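Local coordinates for malonate decarboxylase subunit alpha (Acinetobacter baumannii ATCC 17978, PDB 6MPR), which probably acts as the transferase subunit of malonate decarboxylase, exchanging acetyl for malonyl on the acyl-carrier subunit so that malonate can be decarboxylated, at residues Ala407-Arg412 with Ala424-Leu429; Leu290-Arg296 with Thr312-Glu316; Leu79-Pro84 with Leu105-Ile110. The contacts are given in a common frame with arbitrary orientation. Residues are numbered along the deposited sequence.

Contact 1: Ala407-Arg412 with Ala424-Leu429; sequences AWLDMR and ARGKKL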
loop_
_atom_site.group_PDB
_atom_site.type_symbol
_atom_site.label_atom_id
_atom_site.label_comp_id
_atom_site.label_asym_id
_atom_site.label_seq_id
_atom_site.Cartn_x
_atom_site.Cartn_y
_atom_site.Cartn_z
ATOM N N ALA A 407 17.457 5.242 -10.778
ATOM C CA ALA A 407 18.019 5.198 -9.428
ATOM C C ALA A 407 17.844 3.816 -8.805
ATOM O O ALA A 407 18.754 3.302 -8.146
ATOM C CB ALA A 407 17.365 6.265 -8.541
ATOM N N TRP A 408 16.672 3.203 -9.000
ATOM C CA TRP A 408 16.396 1.895 -8.413
ATOM C C TRP A 408 17.297 0.821 -9.016
ATOM O O TRP A 408 17.804 -0.050 -8.298
ATOM C CB TRP A 408 14.918 1.572 -8.618
ATOM C CG TRP A 408 14.396 0.302 -8.030
ATOM C CD1 TRP A 408 13.937 0.112 -6.760
ATOM C CD2 TRP A 408 14.205 -0.938 -8.716
ATOM N NE1 TRP A 408 13.496 -1.186 -6.603
ATOM C CE2 TRP A 408 13.638 -1.845 -7.797
ATOM C CE3 TRP A 408 14.456 -1.370 -10.017
ATOM C CZ2 TRP A 408 13.339 -3.156 -8.133
ATOM C CZ3 TRP A 408 14.146 -2.672 -10.353
ATOM C CH2 TRP A 408 13.597 -3.554 -9.411
ATOM N N LEU A 409 17.523 0.875 -10.330
ATOM C CA LEU A 409 18.482 -0.038 -10.952
ATOM C C LEU A 409 19.906 0.206 -10.467
ATOM O O LEU A 409 20.713 -0.730 -10.430
ATOM C CB LEU A 409 18.451 0.109 -12.478
ATOM C CG LEU A 409 17.284 -0.527 -13.218
ATOM C CD1 LEU A 409 17.374 -0.218 -14.721
ATOM C CD2 LEU A 409 17.319 -2.028 -12.973
ATOM N N ASP A 410 20.242 1.456 -10.124
ATOM C CA ASP A 410 21.606 1.781 -9.716
ATOM C C ASP A 410 21.988 1.093 -8.413
ATOM O O ASP A 410 23.183 0.983 -8.110
ATOM C CB ASP A 410 21.765 3.298 -9.580
ATOM C CG ASP A 410 23.139 3.791 -9.993
ATOM O OD1 ASP A 410 23.836 3.090 -10.770
ATOM O OD2 ASP A 410 23.533 4.885 -9.528
ATOM N N MET A 411 21.004 0.615 -7.652
ATOM C CA MET A 411 21.248 -0.119 -6.420
ATOM C C MET A 411 21.494 -1.609 -6.642
ATOM O O MET A 411 21.870 -2.306 -5.690
ATOM C CB MET A 411 20.059 0.059 -5.471
ATOM C CG MET A 411 19.779 1.503 -5.036
ATOM S SD MET A 411 21.098 2.270 -4.042
ATOM C CE MET A 411 21.894 3.227 -5.312
ATOM N N ARG A 412 21.285 -2.112 -7.857
ATOM C CA ARG A 412 21.409 -3.538 -8.124
ATOM C C ARG A 412 22.869 -3.991 -8.113
ATOM O O ARG A 412 23.776 -3.252 -8.503
ATOM C CB ARG A 412 20.776 -3.887 -9.476
ATOM C CG ARG A 412 20.895 -5.360 -9.848
ATOM C CD ARG A 412 20.075 -5.737 -11.077
ATOM N NE ARG A 412 20.477 -5.037 -12.295
ATOM C CZ ARG A 412 19.986 -5.308 -13.505
ATOM N NH1 ARG A 412 19.101 -6.290 -13.665
ATOM N NH2 ARG A 412 20.390 -4.611 -14.560
ATOM N N ALA A 424 19.160 -10.544 -10.340
ATOM C CA ALA A 424 19.244 -9.575 -9.268
ATOM C C ALA A 424 18.168 -8.507 -9.457
ATOM O O ALA A 424 17.570 -8.382 -10.526
ATOM C CB ALA A 424 20.633 -8.942 -9.225
ATOM N N ARG A 425 17.900 -7.753 -8.402
ATOM C CA ARG A 425 16.905 -6.697 -8.502
ATOM C C ARG A 425 17.445 -5.387 -7.944
ATOM O O ARG A 425 18.433 -5.343 -7.199
ATOM C CB ARG A 425 15.604 -7.081 -7.790
ATOM C CG ARG A 425 15.807 -7.876 -6.523
ATOM C CD ARG A 425 14.476 -7.955 -5.830
ATOM N NE ARG A 425 14.437 -8.917 -4.743
ATOM C CZ ARG A 425 13.350 -9.095 -4.002
ATOM N NH1 ARG A 425 12.271 -8.370 -4.261
ATOM N NH2 ARG A 425 13.337 -9.988 -3.026
ATOM N N GLY A 426 16.795 -4.305 -8.348
ATOM C CA GLY A 426 17.114 -3.001 -7.819
ATOM C C GLY A 426 16.632 -2.870 -6.390
ATOM O O GLY A 426 16.079 -3.799 -5.788
ATOM N N LYS A 427 16.860 -1.675 -5.833
ATOM C CA LYS A 427 16.481 -1.358 -4.461
ATOM C C LYS A 427 16.068 0.106 -4.382
ATOM O O LYS A 427 16.629 0.968 -5.068
ATOM C CB LYS A 427 17.634 -1.600 -3.465
ATOM C CG LYS A 427 18.320 -2.958 -3.560
ATOM C CD LYS A 427 19.392 -3.071 -2.477
ATOM C CE LYS A 427 19.963 -4.479 -2.361
ATOM N NZ LYS A 427 20.931 -4.814 -3.444
ATOM N N LYS A 428 15.087 0.394 -3.536
ATOM C CA LYS A 428 14.758 1.799 -3.333
ATOM C C LYS A 428 15.836 2.451 -2.472
ATOM O O LYS A 428 16.398 1.824 -1.568
ATOM C CB LYS A 428 13.398 1.931 -2.668
ATOM C CG LYS A 428 12.882 3.354 -2.461
ATOM C CD LYS A 428 11.795 3.261 -1.388
ATOM C CE LYS A 428 11.289 4.596 -0.948
ATOM N NZ LYS A 428 10.109 4.373 -0.069
ATOM N N LEU A 429 16.113 3.732 -2.744
ATOM C CA LEU A 429 17.075 4.472 -1.935
ATOM C C LEU A 429 16.419 4.932 -0.645
ATOM O O LEU A 429 15.335 5.516 -0.658
ATOM C CB LEU A 429 17.634 5.679 -2.694
ATOM C CG LEU A 429 18.595 5.380 -3.856
ATOM C CD1 LEU A 429 17.875 4.687 -5.030
ATOM C CD2 LEU A 429 19.285 6.669 -4.312
#

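Contact 2: Leu290-Arg296 with Thr312-Glu316; sequences LKGKICR and TGWVE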
loop_
_atom_site.group_PDB
_atom_site.type_symbol
_atom_site.label_atom_id
_atom_site.label_comp_id
_atom_site.label_asym_id
_atom_site.label_seq_id
_atom_site.Cartn_x
_atom_site.Cartn_y
_atom_site.Cartn_z
ATOM N N LEU A 290 21.056 21.143 -12.891
ATOM C CA LEU A 290 20.243 19.964 -12.622
ATOM C C LEU A 290 18.735 20.178 -12.764
ATOM O O LEU A 290 17.975 19.233 -12.508
ATOM C CB LEU A 290 20.551 19.431 -11.214
ATOM C CG LEU A 290 21.977 18.913 -10.993
ATOM C CD1 LEU A 290 22.199 18.528 -9.517
ATOM C CD2 LEU A 290 22.280 17.749 -11.914
ATOM N N LYS A 291 18.270 21.370 -13.153
ATOM C CA LYS A 291 16.825 21.583 -13.211
ATOM C C LYS A 291 16.202 20.670 -14.256
ATOM O O LYS A 291 16.697 20.572 -15.385
ATOM C CB LYS A 291 16.480 23.039 -13.524
ATOM C CG LYS A 291 14.963 23.281 -13.590
ATOM C CD LYS A 291 14.609 24.663 -14.126
ATOM C CE LYS A 291 15.199 25.762 -13.254
ATOM N NZ LYS A 291 14.912 27.122 -13.801
ATOM N N GLY A 292 15.119 20.001 -13.881
ATOM C CA GLY A 292 14.478 19.042 -14.750
ATOM C C GLY A 292 15.164 17.696 -14.852
ATOM O O GLY A 292 14.610 16.787 -15.487
ATOM N N LYS A 293 16.345 17.532 -14.250
ATOM C CA LYS A 293 17.073 16.269 -14.285
ATOM C C LYS A 293 16.935 15.464 -13.008
ATOM O O LYS A 293 17.284 14.279 -13.011
ATOM C CB LYS A 293 18.568 16.510 -14.523
ATOM C CG LYS A 293 18.856 17.206 -15.833
ATOM C CD LYS A 293 20.346 17.390 -16.036
ATOM C CE LYS A 293 20.606 18.350 -17.185
ATOM N NZ LYS A 293 22.022 18.810 -17.155
ATOM N N ILE A 294 16.501 16.099 -11.914
ATOM C CA ILE A 294 16.317 15.453 -10.619
ATOM C C ILE A 294 15.116 16.089 -9.930
ATOM O O ILE A 294 14.752 17.238 -10.191
ATOM C CB ILE A 294 17.548 15.552 -9.690
ATOM C CG1 ILE A 294 17.841 17.018 -9.345
ATOM C CG2 ILE A 294 18.791 14.909 -10.341
ATOM C CD1 ILE A 294 18.862 17.196 -8.244
ATOM N N CYS A 295 14.506 15.321 -9.033
ATOM C CA CYS A 295 13.521 15.849 -8.085
ATOM C C CYS A 295 12.305 16.452 -8.786
ATOM O O CYS A 295 11.833 17.538 -8.429
ATOM C CB CYS A 295 14.162 16.883 -7.155
ATOM S SG CYS A 295 15.594 16.281 -6.220
ATOM N N ARG A 296 11.754 15.708 -9.745
ATOM C CA ARG A 296 10.609 16.183 -10.519
ATOM C C ARG A 296 9.270 15.864 -9.864
ATOM O O ARG A 296 8.373 16.718 -9.835
ATOM C CB ARG A 296 10.654 15.586 -11.922
ATOM C CG ARG A 296 11.860 16.055 -12.712
ATOM C CD ARG A 296 11.732 15.699 -14.178
ATOM N NE ARG A 296 11.867 14.265 -14.386
ATOM C CZ ARG A 296 10.904 13.477 -14.849
ATOM N NH1 ARG A 296 9.722 13.990 -15.175
ATOM N NH2 ARG A 296 11.130 12.177 -14.996
ATOM N N THR A 312 10.453 28.112 -9.586
ATOM C CA THR A 312 11.506 28.107 -10.600
ATOM C C THR A 312 11.428 26.916 -11.541
ATOM O O THR A 312 12.316 26.765 -12.391
ATOM C CB THR A 312 12.897 28.140 -9.953
ATOM O OG1 THR A 312 12.989 27.105 -8.964
ATOM C CG2 THR A 312 13.162 29.495 -9.299
ATOM N N GLY A 313 10.407 26.074 -11.420
ATOM C CA GLY A 313 10.170 25.022 -12.396
ATOM C C GLY A 313 10.821 23.683 -12.115
ATOM O O GLY A 313 10.840 22.834 -13.013
ATOM N N TRP A 314 11.347 23.458 -10.905
ATOM C CA TRP A 314 11.931 22.155 -10.592
ATOM C C TRP A 314 10.859 21.111 -10.346
ATOM O O TRP A 314 11.014 19.947 -10.736
ATOM C CB TRP A 314 12.809 22.230 -9.344
ATOM C CG TRP A 314 14.088 22.937 -9.562
ATOM C CD1 TRP A 314 14.264 24.284 -9.689
ATOM C CD2 TRP A 314 15.387 22.346 -9.659
ATOM N NE1 TRP A 314 15.596 24.567 -9.875
ATOM C CE2 TRP A 314 16.306 23.395 -9.852
ATOM C CE3 TRP A 314 15.861 21.031 -9.599
ATOM C CZ2 TRP A 314 17.674 23.168 -10.011
ATOM C CZ3 TRP A 314 17.209 20.806 -9.750
ATOM C CH2 TRP A 314 18.106 21.870 -9.958
ATOM N N VAL A 315 9.776 21.507 -9.686
ATOM C CA VAL A 315 8.801 20.580 -9.131
ATOM C C VAL A 315 7.670 20.426 -10.136
ATOM O O VAL A 315 6.886 21.361 -10.349
ATOM C CB VAL A 315 8.265 21.071 -7.784
ATOM C CG1 VAL A 315 7.205 20.112 -7.275
ATOM C CG2 VAL A 315 9.396 21.219 -6.763
ATOM N N GLU A 316 7.548 19.225 -10.711
ATOM C CA GLU A 316 6.538 18.968 -11.730
ATOM C C GLU A 316 5.223 18.463 -11.165
ATOM O O GLU A 316 4.162 18.769 -11.725
ATOM C CB GLU A 316 7.090 17.983 -12.764
ATOM C CG GLU A 316 8.166 18.699 -13.588
ATOM C CD GLU A 316 8.918 17.811 -14.555
ATOM O OE1 GLU A 316 9.984 18.260 -15.031
ATOM O OE2 GLU A 316 8.458 16.681 -14.839
HETATM O O HOH W 1 13.491 19.308 -11.563
#

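Contact 3: Leu79-Pro84 with Leu105-Ile110; sequences LAQTNP and LFEKGI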
loop_
_atom_site.group_PDB
_atom_site.type_symbol
_atom_site.label_atom_id
_atom_site.label_comp_id
_atom_site.label_asym_id
_atom_site.label_seq_id
_atom_site.Cartn_x
_atom_site.Cartn_y
_atom_site.Cartn_z
ATOM N N LEU A 79 -15.828 12.277 23.900
ATOM C CA LEU A 79 -15.666 10.891 24.330
ATOM C C LEU A 79 -15.033 10.812 25.718
ATOM O O LEU A 79 -15.449 10.002 26.556
ATOM C CB LEU A 79 -14.824 10.127 23.303
ATOM C CG LEU A 79 -14.650 8.628 23.555
ATOM C CD1 LEU A 79 -15.993 7.924 23.480
ATOM C CD2 LEU A 79 -13.686 8.034 22.540
ATOM N N ALA A 80 -14.055 11.677 25.994
ATOM C CA ALA A 80 -13.409 11.700 27.303
ATOM C C ALA A 80 -14.322 12.199 28.417
ATOM O O ALA A 80 -13.938 12.089 29.585
ATOM C CB ALA A 80 -12.144 12.561 27.244
ATOM N N GLN A 81 -15.504 12.744 28.094
ATOM C CA GLN A 81 -16.483 13.176 29.086
ATOM C C GLN A 81 -17.619 12.174 29.287
ATOM O O GLN A 81 -18.520 12.433 30.097
ATOM C CB GLN A 81 -17.069 14.535 28.697
ATOM C CG GLN A 81 -16.041 15.647 28.634
ATOM C CD GLN A 81 -15.323 15.839 29.960
ATOM O OE1 GLN A 81 -15.955 15.899 31.018
ATOM N NE2 GLN A 81 -13.994 15.923 29.911
ATOM N N THR A 82 -17.597 11.040 28.591
ATOM C CA THR A 82 -18.638 10.038 28.792
ATOM C C THR A 82 -18.451 9.327 30.129
ATOM O O THR A 82 -17.393 9.391 30.769
ATOM C CB THR A 82 -18.648 9.020 27.642
ATOM O OG1 THR A 82 -17.366 8.379 27.546
ATOM C CG2 THR A 82 -18.978 9.698 26.317
ATOM N N ASN A 83 -19.512 8.648 30.542
ATOM C CA ASN A 83 -19.563 7.938 31.815
ATOM C C ASN A 83 -18.796 6.627 31.697
ATOM O O ASN A 83 -19.175 5.771 30.888
ATOM C CB ASN A 83 -21.015 7.675 32.174
ATOM C CG ASN A 83 -21.193 7.080 33.570
ATOM O OD1 ASN A 83 -20.264 6.526 34.157
ATOM N ND2 ASN A 83 -22.408 7.174 34.089
ATOM N N PRO A 84 -17.718 6.424 32.455
ATOM C CA PRO A 84 -16.967 5.163 32.315
ATOM C C PRO A 84 -17.734 3.938 32.812
ATOM O O PRO A 84 -17.336 2.815 32.482
ATOM C CB PRO A 84 -15.692 5.412 33.138
ATOM C CG PRO A 84 -15.614 6.912 33.286
ATOM C CD PRO A 84 -17.039 7.369 33.352
ATOM N N LEU A 105 -8.416 9.245 28.004
ATOM C CA LEU A 105 -9.331 8.102 27.908
ATOM C C LEU A 105 -8.836 6.910 28.718
ATOM O O LEU A 105 -9.635 6.170 29.308
ATOM C CB LEU A 105 -9.511 7.681 26.450
ATOM C CG LEU A 105 -10.161 8.696 25.521
ATOM C CD1 LEU A 105 -9.996 8.257 24.067
ATOM C CD2 LEU A 105 -11.644 8.884 25.894
ATOM N N PHE A 106 -7.522 6.688 28.730
ATOM C CA PHE A 106 -6.978 5.547 29.458
ATOM C C PHE A 106 -6.879 5.840 30.942
ATOM O O PHE A 106 -7.245 4.996 31.768
ATOM C CB PHE A 106 -5.625 5.163 28.862
ATOM C CG PHE A 106 -5.722 4.777 27.404
ATOM C CD1 PHE A 106 -5.658 5.742 26.403
ATOM C CD2 PHE A 106 -5.915 3.457 27.040
ATOM C CE1 PHE A 106 -5.773 5.388 25.059
ATOM C CE2 PHE A 106 -6.030 3.094 25.713
ATOM C CZ PHE A 106 -5.954 4.069 24.711
ATOM N N GLU A 107 -6.419 7.038 31.299
ATOM C CA GLU A 107 -6.423 7.433 32.703
ATOM C C GLU A 107 -7.813 7.316 33.309
ATOM O O GLU A 107 -7.964 6.865 34.449
ATOM C CB GLU A 107 -5.900 8.858 32.833
ATOM C CG GLU A 107 -5.625 9.286 34.251
ATOM C CD GLU A 107 -4.970 10.644 34.300
ATOM O OE1 GLU A 107 -4.352 11.032 33.284
ATOM O OE2 GLU A 107 -5.079 11.326 35.342
ATOM N N LYS A 108 -8.846 7.693 32.554
ATOM C CA LYS A 108 -10.201 7.729 33.094
ATOM C C LYS A 108 -10.905 6.373 33.067
ATOM O O LYS A 108 -12.042 6.279 33.542
ATOM C CB LYS A 108 -11.044 8.758 32.326
ATOM C CG LYS A 108 -10.645 10.206 32.560
ATOM C CD LYS A 108 -11.490 11.171 31.747
ATOM C CE LYS A 108 -11.355 12.588 32.292
ATOM N NZ LYS A 108 -12.129 13.568 31.495
ATOM N N GLY A 109 -10.285 5.331 32.520
ATOM C CA GLY A 109 -10.932 4.037 32.486
ATOM C C GLY A 109 -11.936 3.866 31.376
ATOM O O GLY A 109 -12.726 2.915 31.412
ATOM N N ILE A 110 -11.936 4.764 30.393
ATOM C CA ILE A 110 -12.829 4.633 29.248
ATOM C C ILE A 110 -12.229 3.691 28.212
ATOM O O ILE A 110 -12.907 2.791 27.702
ATOM C CB ILE A 110 -13.125 6.022 28.657
ATOM C CG1 ILE A 110 -13.931 6.848 29.676
ATOM C CG2 ILE A 110 -13.828 5.882 27.310
ATOM C CD1 ILE A 110 -13.984 8.339 29.389
#

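Contact 1: Ala407-Arg412 with Ala424-Leu429
Trp408, on helix 406-410, and Met411 and Arg412, which follow it in sequence, supply most of the first segment's share of the 536 Å² buried here. The indole of Trp408 lies flat against the extended backbone opposite. Gly426 CA stands 3.5 Å from the centroid of its six-membered ring and only 6° off the ring normal, a CH-pi contact over the face. Glycine suits this position, since an ideal CB would sit 2.3 Å from Trp408 O. Trp408 O also accepts a hydrogen bond from Lys427 N (3.1 Å, 152° at the hydrogen), fixing the backbone beside the ring. Met411 follows on: its CB lies 3.6 Å from Lys427 CB, while its CG approaches Leu429 CD1 to 3.7 Å, with Ala407 CB 3.9 Å from the same methyl. Arg412 is used chiefly through its aliphatic part, CG packing 3.6 Å from Ala424 CB; its NH1 bonds to Pro461 O of the second subunit. Arg425 NH2 forms salt bridges to Asp470 and Asp471 of that subunit, on whose Leu462 Trp408 and Arg412 pack, making the contact part of the subunit interface. Within the chain, Met411 and Leu429 also pack on helix 244-261 and strand 474-477, and Leu429 starts strand 429-433, with backbone hydrogen bonds to Asp362 and to Phe364 of the neighbouring parallel strand 363-366.

Contact 2: Leu290-Arg296 with Thr312-Glu316
Leu290 begins the contact with CB 3.7 Å from Trp314 CH2. Lys291 then crosses the indole: its CA lies 3.5 Å from the centroid of the six-membered ring of Trp314, 9° off the normal, a CH-pi contact over the face, while Lys291 NZ donates to Thr312 O at 3.0 Å. Gly292, at positive phi, donates from N to a water O (2.9 Å) that in turn donates to Ile294 O (2.8 Å) and Trp314 O (2.7 Å), tying the turn to the opposite backbone. Ile294 CG1 meets the edge of the ring, 3.9 Å from Trp314 CZ3. Arg296 adds two direct hydrogen bonds, Glu316 N to Arg296 O (2.8 Å) and, within a salt bridge, Arg296 NH1 to Glu316 OE2 (3.0 Å), while Arg296 NE is held by Gln264. Gly313 closes helix 307-311 in a Schellman motif. The loops lead into neighbouring parallel strands 297-299 and 317-319, joined through helix 307-311 as a beta-alpha-beta crossover, with Trp314 and Ile294 packing on helix 272-287 and Leu290 on helix 244-261.

Contact 3: Leu79-Pro84 with Leu105-Ile110
Ile110 overlaps the turn at Leu79-Thr82 and the proline after it: its CD1 reaches 3.6 Å from Leu79 O and 3.9 Å from Thr82 OG1, and its CG1 is 4.0 Å from Pro84 CG. The turn is type I, closed by Thr82 N to Leu79 O (3.1 Å) and reinforced by Thr82 OG1 to the same Leu79 O (2.7 Å). Leu105 CD2 packs 3.8 Å from Leu79 CG and 3.9 Å from Ala80 CB. Lys108, exposed to solvent, donates through NZ to Ala80 O at 3.0 Å, a hydrogen bond between the segments. A Schellman motif ends helix 100-107, with Ile110 N bonded to Leu105 O (2.9 Å) and Gly109 N to Phe106 O (3.1 Å); Gly109 has positive phi, and a CB there would jam against the preceding carbonyl. Helices 73-79 and 100-107, joined here at their C-terminal ends, link strand 61-64 to 90-94 and 90-94 to 111-116: two successive beta-alpha-beta crossovers in a parallel sheet, as in Rossmann-like alpha/beta folds.

Overall arrangement
Contact 3 belongs to the all-parallel sheet of the N-terminal half, contacts 1 and 2 to the mixed sheet that follows in sequence. Contact 3 lies on the opposite side of the chain's centre from both, its centre 49 Å from that of contact 1 and 50 Å from that of contact 2. Contacts 1 and 2 are nearer, with centres 22 Å apart and nearest atoms about 9 Å apart; they do not touch, but helix 244-261 packs against both. In contacts 2 and 3 alike, a helix ends in a Schellman glycine (Gly313, Gly109) before a parallel strand, whereas contact 1 alone reaches the second subunit.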